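Side-chain contacts in 5-formyltetrahydrofolate cyclo-ligase family protein (Bacillus anthracis, PDB 2JCB), which probably catalyses the ATP- and magnesium-dependent conversion of 5-formyltetrahydrofolate to 5,10-methenyltetrahydrofolate, a step of folate metabolism: residues Arg10-Arg15 against Val172-Val177; Lys18-His23 against Pro133-Thr138; Gly141-Ile144 against Tyr150-Arg153. One frame throughout, in Å; residues are numbered along the deposited sequence.

In the fold
Near the N terminus, helix 6-26 supplies one segment to each of two contacts. Residues 10-15 meet the loop 172-177 in interaction 1, which closes the longest loop of the three; two turns further on, residues 18-23 pack on 133-138 in interaction 2, whose loop lies wholly within the first. Interaction 3 follows in series, a short closure between strand 143-144 and helix 150-154, also enclosed by interaction 1. Strands 136-137 and 143-144 pair antiparallel and so join interactions 2 and 3, while Ile175 packs against Ile144 and Thr138. Interactions 1 and 2 hold helix 6-26 against the fold, and interactions 1 and 3 both touch ADP.

Interaction 1 of 3, residues Arg10-Arg15 against Val172-Val177; sequences REEKLR and VEHIPV. With ADP (adenosine-5'-diphosphate), chain C.
With CG anti to the backbone N (chi1 -177°) and the chain extended beyond it, Glu12 reaches away from its helix and crosses Pro176 at a slant, its CB, CG and CD gathered round Pro176 CG, bringing its carboxylate to the imidazole of His174. The closest aliphatic approach is Glu12 CG to Pro176 CG, 3.6 Å, and the carboxyl carbon rests almost as near the same ring atom. At the tip, Glu12 OE2 comes to 3.1 Å from His174 ND1, at the edge of the imidazole and near its plane; carboxylate and ring are turned 41° apart. One residue on, Lys13 meets the same proline atom, CG to Pro176 CG 4.1 Å. Its CE lies 3.6 Å from Pro176 O, a carbonyl oxygen buried against this methylene with no polar partner in the model. Lys13 carries NZ on to the alpha-phosphate, where NZ donates a hydrogen bond of 2.8 Å to ADP O1A. Arg10 instead bends at chi2 and chi3, so that its guanidinium edge meets ADP O2A in plane, NH1 bonding at 2.8 Å and NH2 only weakly. Both cations also form salt bridges with Glu178, and Lys13 has a further one with Asp181, a magnesium ligand. Pro176 centres an inverse gamma turn in the loop between strands 161-165 and 186-189, which thus borders helix 6-26 beside the nucleotide, while Val172 bonds through its backbone to Tyr137 of strand 136-137.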
loop_
_atom_site.group_PDB
_atom_site.type_symbol
_atom_site.label_atom_id
_atom_site.label_comp_id
_atom_site.label_asym_id
_atom_site.label_seq_id
_atom_site.Cartn_x
_atom_site.Cartn_y
_atom_site.Cartn_z
ATOM N N ARG A 10 5.205 -20.185 7.136
ATOM C CA ARG A 10 5.710 -19.712 5.840
ATOM C C ARG A 10 4.942 -20.265 4.629
ATOM O O ARG A 10 4.673 -19.516 3.679
ATOM C CB ARG A 10 7.197 -20.039 5.701
ATOM C CG ARG A 10 8.060 -19.577 6.876
ATOM C CD ARG A 10 8.038 -18.072 7.051
ATOM N NE ARG A 10 8.456 -17.408 5.823
ATOM C CZ ARG A 10 8.301 -16.109 5.558
ATOM N NH1 ARG A 10 7.738 -15.277 6.439
ATOM N NH2 ARG A 10 8.713 -15.639 4.385
ATOM N N GLU A 11 4.611 -21.554 4.659
ATOM C CA GLU A 11 3.827 -22.163 3.587
ATOM C C GLU A 11 2.408 -21.609 3.509
ATOM O O GLU A 11 1.924 -21.319 2.421
ATOM C CB GLU A 11 3.876 -23.694 3.639
ATOM C CG GLU A 11 5.036 -24.246 2.787
ATOM C CD GLU A 11 5.597 -25.583 3.256
ATOM O OE1 GLU A 11 4.825 -26.478 3.695
ATOM O OE2 GLU A 11 6.839 -25.761 3.165
ATOM N N GLU A 12 1.767 -21.394 4.654
ATOM C CA GLU A 12 0.466 -20.704 4.682
ATOM C C GLU A 12 0.480 -19.276 4.097
ATOM O O GLU A 12 -0.455 -18.895 3.404
ATOM C CB GLU A 12 -0.111 -20.740 6.099
ATOM C CG GLU A 12 -1.514 -20.110 6.299
ATOM C CD GLU A 12 -2.110 -20.500 7.659
ATOM O OE1 GLU A 12 -1.630 -21.499 8.265
ATOM O OE2 GLU A 12 -3.056 -19.836 8.130
ATOM N N LYS A 13 1.537 -18.515 4.374
ATOM C CA LYS A 13 1.728 -17.182 3.805
ATOM C C LYS A 13 1.876 -17.202 2.288
ATOM O O LYS A 13 1.279 -16.376 1.597
ATOM C CB LYS A 13 2.956 -16.535 4.435
ATOM C CG LYS A 13 2.653 -15.618 5.622
ATOM C CD LYS A 13 3.889 -14.753 5.986
ATOM C CE LYS A 13 3.740 -14.155 7.379
ATOM N NZ LYS A 13 4.648 -13.022 7.623
ATOM N N LEU A 14 2.691 -18.135 1.781
ATOM C CA LEU A 14 2.892 -18.270 0.336
ATOM C C LEU A 14 1.597 -18.705 -0.320
ATOM O O LEU A 14 1.218 -18.152 -1.324
ATOM C CB LEU A 14 3.945 -19.338 0.026
ATOM C CG LEU A 14 5.411 -19.066 0.328
ATOM C CD1 LEU A 14 6.260 -20.145 -0.370
ATOM C CD2 LEU A 14 5.789 -17.626 -0.066
ATOM N N ARG A 15 0.966 -19.728 0.244
ATOM C CA ARG A 15 -0.362 -20.197 -0.173
ATOM C C ARG A 15 -1.412 -19.082 -0.240
ATOM O O ARG A 15 -2.171 -18.980 -1.217
ATOM C CB ARG A 15 -0.827 -21.325 0.771
ATOM C CG ARG A 15 -1.982 -22.217 0.290
ATOM C CD ARG A 15 -2.681 -22.968 1.474
ATOM N NE ARG A 15 -3.405 -21.972 2.287
ATOM C CZ ARG A 15 -4.716 -21.721 2.227
ATOM N NH1 ARG A 15 -5.508 -22.420 1.414
ATOM N NH2 ARG A 15 -5.240 -20.765 2.998
ATOM N N VAL A 172 -9.322 -11.658 4.541
ATOM C CA VAL A 172 -9.350 -13.083 4.914
ATOM C C VAL A 172 -9.579 -13.288 6.405
ATOM O O VAL A 172 -9.396 -12.396 7.207
ATOM C CB VAL A 172 -8.101 -13.903 4.430
ATOM C CG1 VAL A 172 -7.877 -13.760 2.912
ATOM C CG2 VAL A 172 -6.860 -13.510 5.210
ATOM N N GLU A 173 -9.978 -14.500 6.770
ATOM C CA GLU A 173 -10.350 -14.764 8.138
ATOM C C GLU A 173 -9.157 -14.786 9.082
ATOM O O GLU A 173 -9.236 -14.325 10.227
ATOM C CB GLU A 173 -11.079 -16.090 8.185
ATOM C CG GLU A 173 -12.524 -15.983 7.743
ATOM C CD GLU A 173 -13.336 -15.178 8.724
ATOM O OE1 GLU A 173 -13.330 -15.549 9.921
ATOM O OE2 GLU A 173 -13.945 -14.162 8.306
ATOM N N HIS A 174 -8.038 -15.291 8.582
ATOM C CA HIS A 174 -6.860 -15.533 9.409
ATOM C C HIS A 174 -5.593 -15.382 8.575
ATOM O O HIS A 174 -5.529 -15.838 7.424
ATOM C CB HIS A 174 -6.959 -16.944 10.047
ATOM C CG HIS A 174 -5.706 -17.413 10.714
ATOM N ND1 HIS A 174 -4.668 -18.006 10.022
ATOM C CD2 HIS A 174 -5.336 -17.412 12.017
ATOM C CE1 HIS A 174 -3.709 -18.341 10.870
ATOM N NE2 HIS A 174 -4.089 -17.996 12.087
ATOM N N ILE A 175 -4.605 -14.716 9.167
ATOM C CA ILE A 175 -3.260 -14.606 8.636
ATOM C C ILE A 175 -2.334 -15.077 9.738
ATOM O O ILE A 175 -2.556 -14.741 10.909
ATOM C CB ILE A 175 -2.957 -13.122 8.245
ATOM C CG1 ILE A 175 -3.728 -12.722 6.990
ATOM C CG2 ILE A 175 -1.444 -12.896 8.050
ATOM C CD1 ILE A 175 -3.438 -11.287 6.585
ATOM N N PRO A 176 -1.324 -15.922 9.390
ATOM C CA PRO A 176 -0.393 -16.473 10.386
ATOM C C PRO A 176 0.686 -15.432 10.684
ATOM O O PRO A 176 1.751 -15.462 10.055
ATOM C CB PRO A 176 0.214 -17.692 9.673
ATOM C CG PRO A 176 0.026 -17.428 8.183
ATOM C CD PRO A 176 -0.993 -16.334 8.004
ATOM N N VAL A 177 0.406 -14.503 11.595
ATOM C CA VAL A 177 1.310 -13.382 11.825
ATOM C C VAL A 177 2.521 -13.763 12.668
ATOM O O VAL A 177 2.413 -14.479 13.645
ATOM C CB VAL A 177 0.608 -12.100 12.401
ATOM C CG1 VAL A 177 -0.520 -11.629 11.489
ATOM C CG2 VAL A 177 0.119 -12.307 13.792
HETATM P PB ADP C . 5.455 -9.602 3.804
HETATM O O1B ADP C . 5.949 -8.760 2.632
HETATM O O2B ADP C . 4.226 -10.354 3.448
HETATM O O3B ADP C . 5.412 -8.701 5.020
HETATM P PA ADP C . 7.127 -11.382 5.412
HETATM O O1A ADP C . 6.285 -11.007 6.603
HETATM O O2A ADP C . 7.338 -12.796 5.199
HETATM O O3A ADP C . 6.595 -10.704 4.036
HETATM O "O5'" ADP C . 8.600 -10.759 5.651
HETATM C "C5'" ADP C . 9.605 -11.179 4.703
HETATM C "C4'" ADP C . 10.966 -11.257 5.349
HETATM O "O4'" ADP C . 11.226 -10.008 5.968
HETATM C "C3'" ADP C . 10.959 -12.329 6.433
HETATM O "O3'" ADP C . 12.000 -13.235 6.125
HETATM C "C2'" ADP C . 11.212 -11.574 7.722
HETATM O "O2'" ADP C . 12.206 -12.185 8.494
HETATM C "C1'" ADP C . 11.735 -10.218 7.283
HETATM N N9 ADP C . 11.371 -9.100 8.194
HETATM C C8 ADP C . 10.164 -8.511 8.279
HETATM N N7 ADP C . 10.195 -7.499 9.179
HETATM C C5 ADP C . 11.423 -7.419 9.694
HETATM C C6 ADP C . 12.114 -6.541 10.677
HETATM N N6 ADP C . 11.456 -5.550 11.313
HETATM N N1 ADP C . 13.417 -6.737 10.880
HETATM C C2 ADP C . 14.093 -7.730 10.266
HETATM N N3 ADP C . 13.533 -8.544 9.349
HETATM C C4 ADP C . 12.222 -8.441 9.007
#

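Interaction 2 of 3, residues Lys18-His23 against Pro133-Thr138; sequences KQIIEH and PGVAYT
Val135 projects from its loop toward helix 6-26, and its two methyl groups pack on successive isoleucines, CG1 on both and CG2 on Ile21. Its CB branches into CG1, anti to the backbone N (chi1 180°), and CG2, beside that N. The CG1 methyl sits between the two helical side chains: it touches Ile20 CB at 3.8 Å and Ile20 CG2 at 3.9 Å, and it also meets Ile21 CG1 at 4.0 Å. Within 18-23, CG2 meets the terminal methyl of Ile21, with Val135 CG2 and Ile21 CD1 4.1 Å apart. Ile20 and Val135 lie alongside each other, pointing opposite ways, whereas Ile21 crosses the valine at about a right angle. The Ile20 CG2 methyl also rests 3.5 Å from Val135 O; that carbonyl has its polar partner elsewhere, in the side-chain amide of Gln170. On the other branch of Ile20, CG1 approaches the methyl of Ala136, Ile20 CG1 to Ala136 CB being 4.3 Å. No hydrogen bond crosses between the two segments, so the contact is wholly one of apolar side chains and buried backbone. Val135 and Ala136 both face Ile144 through backbone hydrogen bonds, and this doubling of residues opposite one partner makes a classic beta bulge in the antiparallel pairing of 136-137 with 143-144, covered by the N-terminal helix.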
loop_
_atom_site.group_PDB
_atom_site.type_symbol
_atom_site.label_atom_id
_atom_site.label_comp_id
_atom_site.label_asym_id
_atom_site.label_seq_id
_atom_site.Cartn_x
_atom_site.Cartn_y
_atom_site.Cartn_z
ATOM N N LYS A 18 -0.194 -16.423 -2.941
ATOM C CA LYS A 18 -0.488 -17.038 -4.256
ATOM C C LYS A 18 -1.989 -16.969 -4.632
ATOM O O LYS A 18 -2.351 -16.454 -5.702
ATOM C CB LYS A 18 0.038 -18.487 -4.281
ATOM C CG LYS A 18 0.105 -19.209 -5.645
ATOM C CD LYS A 18 0.551 -20.686 -5.504
ATOM C CE LYS A 18 0.410 -21.493 -6.818
ATOM N NZ LYS A 18 0.162 -22.968 -6.619
ATOM N N GLN A 19 -2.839 -17.452 -3.733
ATOM C CA GLN A 19 -4.295 -17.512 -3.968
ATOM C C GLN A 19 -4.947 -16.158 -4.236
ATOM O O GLN A 19 -5.767 -16.025 -5.149
ATOM C CB GLN A 19 -4.985 -18.315 -2.837
ATOM C CG GLN A 19 -6.481 -18.029 -2.593
ATOM C CD GLN A 19 -6.977 -18.613 -1.266
ATOM O OE1 GLN A 19 -7.325 -17.891 -0.323
ATOM N NE2 GLN A 19 -6.992 -19.923 -1.195
ATOM N N ILE A 20 -4.597 -15.134 -3.443
ATOM C CA ILE A 20 -5.171 -13.814 -3.595
ATOM C C ILE A 20 -4.651 -13.105 -4.851
ATOM O O ILE A 20 -5.421 -12.472 -5.544
ATOM C CB ILE A 20 -4.957 -12.931 -2.329
ATOM C CG1 ILE A 20 -5.691 -13.471 -1.110
ATOM C CG2 ILE A 20 -5.520 -11.595 -2.555
ATOM C CD1 ILE A 20 -7.180 -13.474 -1.312
ATOM N N ILE A 21 -3.365 -13.246 -5.142
ATOM C CA ILE A 21 -2.757 -12.721 -6.380
ATOM C C ILE A 21 -3.402 -13.297 -7.641
ATOM O O ILE A 21 -3.687 -12.587 -8.585
ATOM C CB ILE A 21 -1.187 -12.853 -6.352
ATOM C CG1 ILE A 21 -0.637 -11.854 -5.322
ATOM C CG2 ILE A 21 -0.560 -12.589 -7.792
ATOM C CD1 ILE A 21 0.880 -11.901 -5.049
ATOM N N GLU A 22 -3.670 -14.590 -7.614
ATOM C CA GLU A 22 -4.354 -15.325 -8.693
ATOM C C GLU A 22 -5.755 -14.762 -8.874
ATOM O O GLU A 22 -6.194 -14.523 -9.997
ATOM C CB GLU A 22 -4.433 -16.806 -8.359
ATOM C CG GLU A 22 -5.107 -17.659 -9.399
ATOM C CD GLU A 22 -4.851 -19.142 -9.166
ATOM O OE1 GLU A 22 -4.548 -19.511 -8.002
ATOM O OE2 GLU A 22 -4.952 -19.936 -10.131
ATOM N N HIS A 23 -6.438 -14.526 -7.759
ATOM C CA HIS A 23 -7.767 -13.959 -7.790
ATOM C C HIS A 23 -7.690 -12.540 -8.388
ATOM O O HIS A 23 -8.485 -12.194 -9.245
ATOM C CB HIS A 23 -8.376 -13.963 -6.385
ATOM C CG HIS A 23 -9.839 -13.640 -6.351
ATOM N ND1 HIS A 23 -10.402 -12.630 -7.105
ATOM C CD2 HIS A 23 -10.856 -14.190 -5.643
ATOM C CE1 HIS A 23 -11.704 -12.588 -6.882
ATOM N NE2 HIS A 23 -12.004 -13.516 -5.991
ATOM N N PRO A 133 0.509 -0.612 0.684
ATOM C CA PRO A 133 0.060 -1.698 -0.232
ATOM C C PRO A 133 0.073 -3.081 0.386
ATOM O O PRO A 133 0.599 -3.273 1.461
ATOM C CB PRO A 133 1.119 -1.646 -1.354
ATOM C CG PRO A 133 2.384 -1.319 -0.558
ATOM C CD PRO A 133 1.898 -0.210 0.411
ATOM N N GLY A 134 -0.472 -4.075 -0.292
ATOM C CA GLY A 134 -0.531 -5.354 0.368
ATOM C C GLY A 134 -1.361 -6.290 -0.415
ATOM O O GLY A 134 -2.026 -5.839 -1.362
ATOM N N VAL A 135 -1.260 -7.553 -0.017
ATOM C CA VAL A 135 -1.959 -8.670 -0.669
ATOM C C VAL A 135 -3.216 -9.057 0.119
ATOM O O VAL A 135 -4.303 -9.144 -0.445
ATOM C CB VAL A 135 -1.033 -9.896 -0.986
ATOM C CG1 VAL A 135 -1.824 -10.974 -1.633
ATOM C CG2 VAL A 135 0.081 -9.450 -1.912
ATOM N N ALA A 136 -3.061 -9.424 1.385
ATOM C CA ALA A 136 -4.243 -9.910 2.127
ATOM C C ALA A 136 -4.294 -9.275 3.495
ATOM O O ALA A 136 -3.254 -8.871 4.046
ATOM C CB ALA A 136 -4.186 -11.385 2.276
ATOM N N TYR A 137 -5.507 -9.153 4.050
ATOM C CA TYR A 137 -5.656 -8.488 5.345
ATOM C C TYR A 137 -6.698 -9.189 6.189
ATOM O O TYR A 137 -7.565 -9.889 5.650
ATOM C CB TYR A 137 -6.118 -7.043 5.143
ATOM C CG TYR A 137 -5.273 -6.162 4.202
ATOM C CD1 TYR A 137 -4.267 -5.353 4.708
ATOM C CD2 TYR A 137 -5.499 -6.181 2.826
ATOM C CE1 TYR A 137 -3.482 -4.576 3.805
ATOM C CE2 TYR A 137 -4.759 -5.423 1.932
ATOM C CZ TYR A 137 -3.765 -4.611 2.440
ATOM O OH TYR A 137 -3.019 -3.872 1.530
ATOM N N THR A 138 -6.641 -8.958 7.491
ATOM C CA THR A 138 -7.759 -9.368 8.371
ATOM C C THR A 138 -8.468 -8.128 8.924
ATOM O O THR A 138 -7.963 -7.004 8.787
ATOM C CB THR A 138 -7.301 -10.240 9.532
ATOM O OG1 THR A 138 -6.563 -9.434 10.459
ATOM C CG2 THR A 138 -6.465 -11.371 8.996
#

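Interaction 3 of 3, residues Gly141-Ile144 against Tyr150-Arg153; sequences GERI and YYDR. With MG (magnesium ion), chain E; ADP (adenosine-5'-diphosphate), chain C; PO4 (phosphate ion), chain D.
The magnesium and phosphate site beside ADP brings Arg143, from strand 143-144, against Tyr151 and Asp152 at the start of helix 150-154. Tyr151 CB lies over one face of the Arg143 guanidinium, 3.8 Å from NH2, and the tyrosine ring is turned 60° from the guanidinium plane. Extended from CG to NE, with CG anti to the backbone N (chi1 170°), Arg143 brings its guanidinium edge to the phosphate ion, NH1 donating to PO4 O1 at 3.0 Å while NE is fixed separately by Pro133 O. The same phosphate oxygen, O1, accepts a nearly straight bond from Tyr151 N (2.8 Å, 168°), and Tyr150 N bonds to PO4 O4. These amides belong to the first turn of the helix, which follows the glycine-rich stretch Gly145 to Gly149, whose backbone N atoms bond to ADP and, from Tyr146, to the phosphate. The ion probably came from the crystallisation liquor. Arg143 NH2 and Asp152 OD1 stand 4.0 Å apart, too far for a salt bridge, but one water accepts from NH2 and donates to OD1; another joins NH2 and Asp152 N to PO4 O1 and ADP O3B. OD1 also accepts from Lys182 N, which helps to orient the carboxylate whose other oxygen, Asp152 OD2, binds magnesium at 1.9 Å, in a shell completed by Asp181, ADP O1A and O3B and two waters. One residue further, the Arg153 guanidinium lays a face on the adenine, with ADP C4 3.4 Å above the guanidinium plane, over its centre.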
loop_
_atom_site.group_PDB
_atom_site.type_symbol
_atom_site.label_atom_id
_atom_site.label_comp_id
_atom_site.label_asym_id
_atom_site.label_seq_id
_atom_site.Cartn_x
_atom_site.Cartn_y
_atom_site.Cartn_z
ATOM N N GLY A 141 -6.497 -5.606 10.988
ATOM C CA GLY A 141 -5.420 -4.784 10.464
ATOM C C GLY A 141 -4.170 -5.578 10.147
ATOM O O GLY A 141 -3.173 -4.986 9.766
ATOM N N GLU A 142 -4.235 -6.915 10.273
ATOM C CA GLU A 142 -3.070 -7.784 9.967
ATOM C C GLU A 142 -2.928 -7.836 8.472
ATOM O O GLU A 142 -3.878 -7.574 7.739
ATOM C CB GLU A 142 -3.228 -9.180 10.548
ATOM C CG GLU A 142 -3.383 -9.080 12.065
ATOM C CD GLU A 142 -4.144 -10.230 12.667
ATOM O OE1 GLU A 142 -5.096 -10.720 12.032
ATOM O OE2 GLU A 142 -3.809 -10.643 13.798
ATOM N N ARG A 143 -1.708 -8.091 8.031
ATOM C CA ARG A 143 -1.330 -7.818 6.649
ATOM C C ARG A 143 -0.294 -8.818 6.131
ATOM O O ARG A 143 0.671 -9.161 6.823
ATOM C CB ARG A 143 -0.849 -6.370 6.490
ATOM C CG ARG A 143 -0.221 -6.115 5.166
ATOM C CD ARG A 143 0.261 -4.662 5.062
ATOM N NE ARG A 143 1.096 -4.569 3.893
ATOM C CZ ARG A 143 2.396 -4.876 3.818
ATOM N NH1 ARG A 143 2.982 -4.788 2.627
ATOM N NH2 ARG A 143 3.084 -5.316 4.865
ATOM N N ILE A 144 -0.593 -9.392 4.975
ATOM C CA ILE A 144 0.410 -10.092 4.160
ATOM C C ILE A 144 0.715 -9.208 2.942
ATOM O O ILE A 144 -0.211 -8.762 2.248
ATOM C CB ILE A 144 -0.105 -11.476 3.650
ATOM C CG1 ILE A 144 -0.329 -12.460 4.795
ATOM C CG2 ILE A 144 0.962 -12.105 2.705
ATOM C CD1 ILE A 144 -1.092 -13.685 4.385
ATOM N N TYR A 150 9.259 -5.176 3.340
ATOM C CA TYR A 150 9.592 -3.744 3.360
ATOM C C TYR A 150 8.757 -2.902 4.341
ATOM O O TYR A 150 9.303 -2.108 5.123
ATOM C CB TYR A 150 9.445 -3.104 1.967
ATOM C CG TYR A 150 10.597 -3.424 1.045
ATOM C CD1 TYR A 150 11.797 -2.708 1.114
ATOM C CD2 TYR A 150 10.451 -4.410 0.068
ATOM C CE1 TYR A 150 12.823 -2.950 0.233
ATOM C CE2 TYR A 150 11.499 -4.701 -0.803
ATOM C CZ TYR A 150 12.675 -3.948 -0.723
ATOM O OH TYR A 150 13.711 -4.219 -1.573
ATOM N N TYR A 151 7.447 -3.056 4.282
ATOM C CA TYR A 151 6.593 -2.269 5.179
ATOM C C TYR A 151 6.694 -2.723 6.620
ATOM O O TYR A 151 6.659 -1.886 7.517
ATOM C CB TYR A 151 5.143 -2.164 4.689
ATOM C CG TYR A 151 5.020 -1.118 3.584
ATOM C CD1 TYR A 151 5.372 -1.420 2.262
ATOM C CD2 TYR A 151 4.678 0.213 3.883
ATOM C CE1 TYR A 151 5.302 -0.406 1.252
ATOM C CE2 TYR A 151 4.594 1.224 2.890
ATOM C CZ TYR A 151 4.917 0.882 1.579
ATOM O OH TYR A 151 4.852 1.813 0.612
ATOM N N ASP A 152 6.884 -4.039 6.844
ATOM C CA ASP A 152 7.081 -4.527 8.186
ATOM C C ASP A 152 8.263 -3.791 8.848
ATOM O O ASP A 152 8.167 -3.418 10.006
ATOM C CB ASP A 152 7.312 -6.038 8.177
ATOM C CG ASP A 152 6.012 -6.825 8.046
ATOM O OD1 ASP A 152 4.910 -6.266 8.309
ATOM O OD2 ASP A 152 6.060 -8.009 7.674
ATOM N N ARG A 153 9.350 -3.552 8.082
ATOM C CA ARG A 153 10.538 -2.906 8.611
ATOM C C ARG A 153 10.294 -1.411 8.771
ATOM O O ARG A 153 10.659 -0.807 9.773
ATOM C CB ARG A 153 11.728 -3.163 7.687
ATOM C CG ARG A 153 12.187 -4.600 7.681
ATOM C CD ARG A 153 13.350 -4.731 6.717
ATOM N NE ARG A 153 14.066 -5.998 6.769
ATOM C CZ ARG A 153 13.619 -7.114 6.203
ATOM N NH1 ARG A 153 14.370 -8.205 6.233
ATOM N NH2 ARG A 153 12.426 -7.116 5.595
HETATM MG MG MG E . 4.970 -9.429 6.975
HETATM P PB ADP C . 5.455 -9.602 3.804
HETATM O O1B ADP C . 5.949 -8.760 2.632
HETATM O O2B ADP C . 4.226 -10.354 3.448
HETATM O O3B ADP C . 5.412 -8.701 5.020
HETATM P PA ADP C . 7.127 -11.382 5.412
HETATM O O1A ADP C . 6.285 -11.007 6.603
HETATM O O2A ADP C . 7.338 -12.796 5.199
HETATM O O3A ADP C . 6.595 -10.704 4.036
HETATM O "O5'" ADP C . 8.600 -10.759 5.651
HETATM C "C5'" ADP C . 9.605 -11.179 4.703
HETATM C "C4'" ADP C . 10.966 -11.257 5.349
HETATM O "O4'" ADP C . 11.226 -10.008 5.968
HETATM C "C3'" ADP C . 10.959 -12.329 6.433
HETATM O "O3'" ADP C . 12.000 -13.235 6.125
HETATM C "C2'" ADP C . 11.212 -11.574 7.722
HETATM O "O2'" ADP C . 12.206 -12.185 8.494
HETATM C "C1'" ADP C . 11.735 -10.218 7.283
HETATM N N9 ADP C . 11.371 -9.100 8.194
HETATM C C8 ADP C . 10.164 -8.511 8.279
HETATM N N7 ADP C . 10.195 -7.499 9.179
HETATM C C5 ADP C . 11.423 -7.419 9.694
HETATM C C6 ADP C . 12.114 -6.541 10.677
HETATM N N6 ADP C . 11.456 -5.550 11.313
HETATM N N1 ADP C . 13.417 -6.737 10.880
HETATM C C2 ADP C . 14.093 -7.730 10.266
HETATM N N3 ADP C . 13.533 -8.544 9.349
HETATM C C4 ADP C . 12.222 -8.441 9.007
HETATM P P PO4 D . 6.098 -5.417 1.382
HETATM O O1 PO4 D . 5.983 -4.759 2.603
HETATM O O2 PO4 D . 5.378 -6.734 1.272
HETATM O O3 PO4 D . 5.532 -4.527 0.237
HETATM O O4 PO4 D . 7.540 -5.799 1.069
HETATM O O HOH W 1 5.954 -6.081 4.912
HETATM O O HOH W 2 3.303 -8.155 7.259
HETATM O O HOH W 3 2.877 -4.598 7.494
HETATM O O HOH W 4 3.455 -10.894 6.115
#